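Local structure of putative acetyltransferase Ta0821 (Thermoplasma acidophilum DSM 1728, 3C26) at residues Q111-R114 and G115-E118. The protein is a putative acetyltransferase of the GNAT family that probably transfers acyl groups other than amino-acyl groups. Sequence-based numbering, arbitrary orientation.
Sequences QFLR and GKTE. With NO3 (nitrate ion), chain C.
Lys-116 lays its ammonium over one face of the Phe-112 ring, NZ standing 3.4 Å from the ring centroid and 17° off the normal, a cation-pi contact. The same NZ donates to the carbonyl O of Phe-112 at 2.9 Å, so ring and carbonyl of one residue grip a single cation. Extended beyond CG, the lysine side chain runs back toward the helix to reach them, its CD passing 4.2 Å from CD2 of Leu-113. A glutamine in place of Phe-112 would probably leave the ammonium without its aromatic seat, freer to swing away from the carbonyl it now bonds. In the GNAT fold this is the link from helix 101-113 to strand 119-125, and Leu-113 to Lys-116 form a type II beta turn at the helix end. Here Lys-116 N bonds to Leu-113 O at 3.0 Å, and Gly-115 takes the third position, where its positive phi (95°) would press a CB against the carbonyl O of Arg-114. On the side facing strands 70-79 and 85-92, Leu-113 packs on Met-77, Val-85 and Leu-87, while the hydroxyl of buried Thr-117 hydrogen-bonds to Gly-83 O. Beyond it, Glu-118 N donates to O1 of a nitrate, probably from the crystallisation liquor, and Arg-119 also binds this ion.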
loop_
_atom_site.group_PDB
_atom_site.type_symbol
_atom_site.label_atom_id
_atom_site.label_comp_id
_atom_site.label_asym_id
_atom_site.label_seq_id
_atom_site.Cartn_x
_atom_site.Cartn_y
_atom_site.Cartn_z
ATOM N N GLN A 111 -12.224 24.129 -18.205
ATOM C CA GLN A 111 -12.883 25.159 -19.013
ATOM C C GLN A 111 -12.538 26.545 -18.491
ATOM O O GLN A 111 -12.170 27.439 -19.244
ATOM C CB GLN A 111 -14.398 24.957 -19.069
ATOM C CG GLN A 111 -15.108 26.164 -19.658
ATOM C CD GLN A 111 -16.255 25.812 -20.602
ATOM O OE1 GLN A 111 -16.605 24.646 -20.767
ATOM N NE2 GLN A 111 -16.821 26.821 -21.250
ATOM N N PHE A 112 -12.664 26.680 -17.182
ATOM C CA PHE A 112 -12.334 27.904 -16.457
ATOM C C PHE A 112 -10.892 28.386 -16.646
ATOM O O PHE A 112 -10.637 29.596 -16.608
ATOM C CB PHE A 112 -12.573 27.676 -14.963
ATOM C CG PHE A 112 -12.273 28.870 -14.091
ATOM C CD1 PHE A 112 -13.100 29.962 -14.104
ATOM C CD2 PHE A 112 -11.211 28.850 -13.189
ATOM C CE1 PHE A 112 -12.861 31.055 -13.281
ATOM C CE2 PHE A 112 -10.955 29.935 -12.395
ATOM C CZ PHE A 112 -11.782 31.044 -12.439
ATOM N N LEU A 113 -9.959 27.467 -16.895
ATOM C CA LEU A 113 -8.517 27.815 -16.997
ATOM C C LEU A 113 -8.033 27.881 -18.443
ATOM O O LEU A 113 -6.926 28.289 -18.718
ATOM C CB LEU A 113 -7.640 26.876 -16.174
ATOM C CG LEU A 113 -7.805 26.978 -14.657
ATOM C CD1 LEU A 113 -6.909 25.972 -14.000
ATOM C CD2 LEU A 113 -7.511 28.374 -14.177
ATOM N N ARG A 114 -8.925 27.552 -19.365
ATOM C CA ARG A 114 -8.618 27.598 -20.795
ATOM C C ARG A 114 -8.264 29.039 -21.147
ATOM O O ARG A 114 -9.058 29.947 -20.942
ATOM C CB ARG A 114 -9.820 27.129 -21.658
ATOM C CG ARG A 114 -9.472 26.831 -23.169
ATOM C CD ARG A 114 -10.674 26.313 -24.018
ATOM N NE ARG A 114 -11.608 25.478 -23.215
ATOM C CZ ARG A 114 -11.459 24.166 -23.008
ATOM N NH1 ARG A 114 -10.424 23.545 -23.533
ATOM N NH2 ARG A 114 -12.323 23.475 -22.263
ATOM N N GLY A 115 -7.049 29.237 -21.643
ATOM C CA GLY A 115 -6.595 30.554 -22.098
ATOM C C GLY A 115 -5.833 31.340 -21.057
ATOM O O GLY A 115 -5.239 32.386 -21.351
ATOM N N LYS A 116 -5.870 30.807 -19.844
ATOM C CA LYS A 116 -5.194 31.406 -18.668
ATOM C C LYS A 116 -3.818 30.785 -18.418
ATOM O O LYS A 116 -2.945 31.381 -17.798
ATOM C CB LYS A 116 -6.075 31.271 -17.438
ATOM C CG LYS A 116 -7.434 31.931 -17.610
ATOM C CD LYS A 116 -8.214 31.873 -16.299
ATOM C CE LYS A 116 -9.572 32.510 -16.453
ATOM N NZ LYS A 116 -10.484 32.166 -15.330
ATOM N N THR A 117 -3.633 29.602 -18.992
ATOM C CA THR A 117 -2.390 28.837 -18.847
ATOM C C THR A 117 -2.339 27.843 -19.971
ATOM O O THR A 117 -3.344 27.552 -20.601
ATOM C CB THR A 117 -2.336 28.072 -17.468
ATOM O OG1 THR A 117 -1.059 27.411 -17.265
ATOM C CG2 THR A 117 -3.437 27.071 -17.373
ATOM N N GLU A 118 -1.144 27.330 -20.217
ATOM C CA GLU A 118 -0.927 26.284 -21.218
ATOM C C GLU A 118 -0.912 24.876 -20.604
ATOM O O GLU A 118 -1.099 23.886 -21.305
ATOM C CB GLU A 118 0.377 26.511 -21.960
ATOM C CG GLU A 118 0.284 27.562 -23.071
ATOM C CD GLU A 118 -0.698 27.159 -24.186
ATOM O OE1 GLU A 118 -0.847 25.941 -24.495
ATOM O OE2 GLU A 118 -1.330 28.079 -24.776
HETATM N N NO3 C . 2.142 27.768 -18.963
HETATM O O1 NO3 C . 1.289 28.791 -19.322
HETATM O O2 NO3 C . 3.490 28.030 -18.790
HETATM O O3 NO3 C . 1.699 26.471 -18.783
#